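Local atomic coordinates of CoA-binding domain-containing protein (Thermus thermophilus, PDB entry 1IUK), a protein that probably binds coenzyme A through a Rossmann-like domain, although its cellular role is not established. Residues Q4-Y9 with P95-L100; P88-L93 with K111-A116. All blocks are in the same frame, centred on the assembly; numbering follows the deposited sequence.

Contact 1 of 2, residues Q4-Y9 with P95-L100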
loop_
_atom_site.group_PDB
_atom_site.type_symbol
_atom_site.label_atom_id
_atom_site.label_comp_id
_atom_site.label_asym_id
_atom_site.label_seq_id
_atom_site.Cartn_x
_atom_site.Cartn_y
_atom_site.Cartn_z
ATOM N N GLN A 4 18.867 3.797 -3.915
ATOM C CA GLN A 4 19.679 3.042 -2.949
ATOM C C GLN A 4 18.875 2.816 -1.674
ATOM O O GLN A 4 18.766 1.695 -1.172
ATOM C CB GLN A 4 20.950 3.838 -2.619
ATOM C CG GLN A 4 22.179 3.010 -2.269
ATOM C CD GLN A 4 23.218 3.804 -1.464
ATOM O OE1 GLN A 4 22.886 4.787 -0.783
ATOM N NE2 GLN A 4 24.480 3.376 -1.540
ATOM N N GLU A 5 18.317 3.906 -1.155
ATOM C CA GLU A 5 17.509 3.854 0.056
ATOM C C GLU A 5 16.188 3.125 -0.163
ATOM O O GLU A 5 15.798 2.300 0.664
ATOM C CB GLU A 5 17.231 5.262 0.572
ATOM C CG GLU A 5 16.374 5.257 1.830
ATOM C CD GLU A 5 16.309 6.612 2.503
ATOM O OE1 GLU A 5 15.504 6.763 3.454
ATOM O OE2 GLU A 5 17.062 7.518 2.081
ATOM N N LEU A 6 15.499 3.422 -1.265
ATOM C CA LEU A 6 14.234 2.768 -1.569
ATOM C C LEU A 6 14.449 1.265 -1.740
ATOM O O LEU A 6 13.599 0.460 -1.368
ATOM C CB LEU A 6 13.614 3.358 -2.837
ATOM C CG LEU A 6 12.224 2.816 -3.187
ATOM C CD1 LEU A 6 11.328 2.822 -1.959
ATOM C CD2 LEU A 6 11.619 3.655 -4.292
ATOM N N ARG A 7 15.592 0.875 -2.295
ATOM C CA ARG A 7 15.876 -0.548 -2.454
ATOM C C ARG A 7 16.039 -1.191 -1.075
ATOM O O ARG A 7 15.446 -2.238 -0.787
ATOM C CB ARG A 7 17.153 -0.750 -3.274
ATOM C CG ARG A 7 17.344 -2.171 -3.782
ATOM C CD ARG A 7 18.700 -2.346 -4.456
ATOM N NE ARG A 7 19.197 -1.075 -4.970
ATOM C CZ ARG A 7 18.995 -0.640 -6.207
ATOM N NH1 ARG A 7 18.301 -1.379 -7.066
ATOM N NH2 ARG A 7 19.467 0.545 -6.575
ATOM N N ALA A 8 16.840 -0.554 -0.219
ATOM C CA ALA A 8 17.078 -1.068 1.132
ATOM C C ALA A 8 15.746 -1.193 1.853
ATOM O O ALA A 8 15.505 -2.150 2.595
ATOM C CB ALA A 8 18.012 -0.126 1.905
ATOM N N TYR A 9 14.869 -0.223 1.619
ATOM C CA TYR A 9 13.564 -0.228 2.250
ATOM C C TYR A 9 12.668 -1.382 1.773
ATOM O O TYR A 9 12.087 -2.116 2.578
ATOM C CB TYR A 9 12.861 1.115 2.008
ATOM C CG TYR A 9 11.686 1.291 2.932
ATOM C CD1 TYR A 9 10.569 0.472 2.803
ATOM C CD2 TYR A 9 11.742 2.165 4.021
ATOM C CE1 TYR A 9 9.547 0.498 3.740
ATOM C CE2 TYR A 9 10.719 2.198 4.964
ATOM C CZ TYR A 9 9.628 1.354 4.820
ATOM O OH TYR A 9 8.628 1.297 5.756
ATOM N N PRO A 95 2.024 3.296 9.130
ATOM C CA PRO A 95 2.789 2.305 8.368
ATOM C C PRO A 95 4.187 2.877 8.187
ATOM O O PRO A 95 4.370 4.093 8.298
ATOM C CB PRO A 95 2.031 2.217 7.045
ATOM C CG PRO A 95 1.482 3.575 6.871
ATOM C CD PRO A 95 1.065 4.002 8.264
ATOM N N GLY A 96 5.165 2.014 7.907
ATOM C CA GLY A 96 6.527 2.481 7.726
ATOM C C GLY A 96 6.712 3.362 6.508
ATOM O O GLY A 96 7.602 4.212 6.470
ATOM N N LEU A 97 5.872 3.158 5.498
ATOM C CA LEU A 97 5.956 3.919 4.253
ATOM C C LEU A 97 4.594 3.902 3.560
ATOM O O LEU A 97 3.916 2.870 3.574
ATOM C CB LEU A 97 7.004 3.275 3.341
ATOM C CG LEU A 97 7.161 3.769 1.900
ATOM C CD1 LEU A 97 7.717 5.174 1.894
ATOM C CD2 LEU A 97 8.113 2.847 1.158
ATOM N N VAL A 98 4.186 5.037 2.985
ATOM C CA VAL A 98 2.915 5.110 2.265
ATOM C C VAL A 98 3.225 5.252 0.783
ATOM O O VAL A 98 3.966 6.139 0.364
ATOM C CB VAL A 98 2.038 6.295 2.734
ATOM C CG1 VAL A 98 0.860 6.497 1.780
ATOM C CG2 VAL A 98 1.523 6.003 4.131
ATOM N N TRP A 99 2.647 4.351 0.000
ATOM C CA TRP A 99 2.870 4.306 -1.443
ATOM C C TRP A 99 1.578 4.598 -2.199
ATOM O O TRP A 99 0.668 3.767 -2.204
ATOM C CB TRP A 99 3.373 2.901 -1.820
ATOM C CG TRP A 99 3.889 2.757 -3.227
ATOM C CD1 TRP A 99 3.150 2.731 -4.382
ATOM C CD2 TRP A 99 5.262 2.656 -3.626
ATOM N NE1 TRP A 99 3.980 2.628 -5.471
ATOM C CE2 TRP A 99 5.282 2.581 -5.038
ATOM C CE3 TRP A 99 6.481 2.626 -2.927
ATOM C CZ2 TRP A 99 6.476 2.478 -5.767
ATOM C CZ3 TRP A 99 7.671 2.524 -3.654
ATOM C CH2 TRP A 99 7.655 2.453 -5.061
ATOM N N LEU A 100 1.490 5.765 -2.825
ATOM C CA LEU A 100 0.292 6.095 -3.590
ATOM C C LEU A 100 0.479 5.559 -5.008
ATOM O O LEU A 100 1.426 5.943 -5.708
ATOM C CB LEU A 100 0.079 7.606 -3.635
ATOM C CG LEU A 100 -0.039 8.293 -2.270
ATOM C CD1 LEU A 100 -0.377 9.774 -2.493
ATOM C CD2 LEU A 100 -1.102 7.589 -1.405
#
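The CA atoms of Y9 and L97 are the nearest pair across the contact, 8.9 Å apart, where helix 3-12 passes segment 95-100. This helix, ahead of the first strand in the chain, packs on one face of the parallel sheet of a Rossmann-like fold. The gap is bridged by side chains. CG of Y9 stands anti to its backbone N (chi1 -165°), beside the carbonyl carbon, which starts the ring off toward segment 95-100; the ring and L97 slide past each other in opposite directions. L97 CD2 sits over one face of that ring, toward its rim, in a CH-pi contact 4.0 Å from the centroid and 23° off the normal. Leucine suits this place because its CD2 methyl can lie over the ring while CB lies against Y9 CZ, 3.6 Å away.

Y9 OH ends beside the backbone of G96, 2.9 Å from the carbonyl C, a tight fit. Glycine suits the place, with no side chain between its backbone and the phenol oxygen. OH also lies 3.2 Å from G96 O and 3.3 Å from L97 N, but at poor angles; its hydrogen bond goes instead to D72 O, just before strand 73-76.

One turn back on the helix, L6 crosses W99 at about a right angle. L6 CD1 meets the indole at its edge, 4.0 Å from CZ3. Both residues also touch helix 126-134, which continues this apolar layer. No hydrogen bond joins the two segments; dispersion and CH-pi contacts hold them, and Y9 OH and W99 NE1 are each satisfied by a backbone carbonyl elsewhere, of D72 and R124.

Contact 2 of 2, residues P88-L93 with K111-A116; sequences PEVLAL and KALKEA
L91 and L113 bring together two neighbouring helices of the Rossmann-like fold, 87-93 and 107-115, which come directly before and after strand 98-100 in the chain. The short helical segments run nearly parallel, 21° between their directions. With 11.0 Å between the axes, branched aliphatic side chains do the bridging.

L113 is the residue that both partners meet. Its CG lies anti to the carbonyl carbon (chi1 -74°). Although its CB does not point at the other helix, the end of the side chain comes nearer, and there CD2 meets both V90 CG1 and L91 CD2. V90 approaches L113 at about a right angle, touching with CG1, the branch anti to its own backbone N (chi1 166°). A short beta-branched valine fits here because its CB already faces the neighbouring helix. L91 and L113, by contrast, cross obliquely and meet methyl to methyl, CD2 to CD2 at 3.9 Å. Like L113, L91 is long enough for its end to turn in from a CB directed elsewhere.

A116, just past the end of helix 107-115, presents a small methyl that lets L91 settle close beside it; its carbonyl O accepts a hydrogen bond from R94 NH2, a polar tie at the margin of an otherwise apolar contact. The closest pairs are V90 CG1 with L113 CD2 at 3.5 Å and L91 CD2 with A116 CB at 3.6 Å.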
loop_
_atom_site.group_PDB
_atom_site.type_symbol
_atom_site.label_atom_id
_atom_site.label_comp_id
_atom_site.label_asym_id
_atom_site.label_seq_id
_atom_site.Cartn_x
_atom_site.Cartn_y
_atom_site.Cartn_z
ATOM N N PRO A 88 -7.257 9.676 9.060
ATOM C CA PRO A 88 -7.256 9.280 10.475
ATOM C C PRO A 88 -6.774 7.850 10.721
ATOM O O PRO A 88 -5.940 7.614 11.599
ATOM C CB PRO A 88 -8.707 9.471 10.906
ATOM C CG PRO A 88 -9.261 10.456 9.944
ATOM C CD PRO A 88 -8.568 10.201 8.638
ATOM N N GLU A 89 -7.307 6.892 9.960
ATOM C CA GLU A 89 -6.893 5.498 10.131
ATOM C C GLU A 89 -5.455 5.266 9.633
ATOM O O GLU A 89 -4.749 4.387 10.132
ATOM C CB GLU A 89 -7.873 4.560 9.417
ATOM C CG GLU A 89 -7.889 4.685 7.910
ATOM C CD GLU A 89 -8.518 3.474 7.222
ATOM O OE1 GLU A 89 -8.871 2.493 7.916
ATOM O OE2 GLU A 89 -8.660 3.500 5.982
ATOM N N VAL A 90 -5.027 6.060 8.656
ATOM C CA VAL A 90 -3.669 5.944 8.125
ATOM C C VAL A 90 -2.686 6.410 9.200
ATOM O O VAL A 90 -1.750 5.697 9.560
ATOM C CB VAL A 90 -3.488 6.803 6.830
ATOM C CG1 VAL A 90 -2.011 6.942 6.481
ATOM C CG2 VAL A 90 -4.235 6.146 5.660
ATOM N N LEU A 91 -2.916 7.607 9.729
ATOM C CA LEU A 91 -2.051 8.146 10.771
ATOM C C LEU A 91 -2.040 7.258 12.009
ATOM O O LEU A 91 -1.018 7.132 12.672
ATOM C CB LEU A 91 -2.498 9.561 11.125
ATOM C CG LEU A 91 -2.260 10.582 10.003
ATOM C CD1 LEU A 91 -2.967 11.881 10.348
ATOM C CD2 LEU A 91 -0.767 10.821 9.806
ATOM N N ALA A 92 -3.170 6.624 12.311
ATOM C CA ALA A 92 -3.270 5.743 13.474
ATOM C C ALA A 92 -2.464 4.459 13.306
ATOM O O ALA A 92 -1.810 3.988 14.240
ATOM C CB ALA A 92 -4.720 5.399 13.734
ATOM N N LEU A 93 -2.530 3.884 12.108
ATOM C CA LEU A 93 -1.805 2.658 11.817
ATOM C C LEU A 93 -0.306 2.933 11.782
ATOM O O LEU A 93 0.499 2.082 12.182
ATOM C CB LEU A 93 -2.248 2.099 10.461
ATOM C CG LEU A 93 -1.419 0.962 9.845
ATOM C CD1 LEU A 93 -1.932 -0.375 10.361
ATOM C CD2 LEU A 93 -1.513 1.025 8.322
ATOM N N LYS A 111 1.084 16.050 2.536
ATOM C CA LYS A 111 1.697 16.958 3.492
ATOM C C LYS A 111 1.438 16.478 4.913
ATOM O O LYS A 111 2.325 16.552 5.757
ATOM C CB LYS A 111 1.155 18.380 3.324
ATOM C CG LYS A 111 1.750 19.390 4.316
ATOM C CD LYS A 111 0.743 20.488 4.695
ATOM C CE LYS A 111 1.406 21.633 5.468
ATOM N NZ LYS A 111 2.770 21.961 4.944
ATOM N N ALA A 112 0.233 15.977 5.178
ATOM C CA ALA A 112 -0.093 15.494 6.519
ATOM C C ALA A 112 0.770 14.308 6.918
ATOM O O ALA A 112 1.167 14.175 8.080
ATOM C CB ALA A 112 -1.565 15.114 6.611
ATOM N N LEU A 113 1.060 13.434 5.957
ATOM C CA LEU A 113 1.888 12.266 6.244
ATOM C C LEU A 113 3.337 12.688 6.505
ATOM O O LEU A 113 4.001 12.165 7.410
ATOM C CB LEU A 113 1.819 11.266 5.082
ATOM C CG LEU A 113 0.517 10.463 4.953
ATOM C CD1 LEU A 113 0.665 9.480 3.769
ATOM C CD2 LEU A 113 0.199 9.705 6.245
ATOM N N LYS A 114 3.817 13.640 5.712
ATOM C CA LYS A 114 5.177 14.152 5.877
ATOM C C LYS A 114 5.313 14.739 7.288
ATOM O O LYS A 114 6.229 14.412 8.044
ATOM C CB LYS A 114 5.460 15.246 4.841
ATOM C CG LYS A 114 6.684 16.110 5.168
ATOM C CD LYS A 114 6.676 17.435 4.400
ATOM C CE LYS A 114 7.279 18.558 5.233
ATOM N NZ LYS A 114 6.240 19.302 6.012
ATOM N N GLU A 115 4.379 15.608 7.640
ATOM C CA GLU A 115 4.405 16.223 8.950
ATOM C C GLU A 115 4.405 15.175 10.071
ATOM O O GLU A 115 5.051 15.369 11.101
ATOM C CB GLU A 115 3.244 17.214 9.056
ATOM C CG GLU A 115 3.488 18.421 8.151
ATOM C CD GLU A 115 2.345 19.412 8.121
ATOM O OE1 GLU A 115 2.627 20.620 7.971
ATOM O OE2 GLU A 115 1.172 18.993 8.237
ATOM N N ALA A 116 3.724 14.050 9.872
ATOM C CA ALA A 116 3.712 13.001 10.887
ATOM C C ALA A 116 4.987 12.133 10.858
ATOM O O ALA A 116 5.102 11.148 11.593
ATOM C CB ALA A 116 2.481 12.123 10.711
#

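Segment 95-100 joins the two contacts, whose centres are about 15 Å apart. In contact 1, L97 and W99 turn toward helix 3-12; V98, between them, faces the other way, and its CG1 packs 3.6 Å from CD1 of L113 in contact 2. The same short segment thus has helices on both faces of the parallel sheet, the layered construction of a Rossmann-like fold. A second junction lies near the start of this segment, where P95 CD rests 3.5 Å from V90 O. Along the chain the segments interleave, 88-93 leading into 95-100 and that into 111-116. The family suggests CoA binding, but no ligand site can be assigned to either contact.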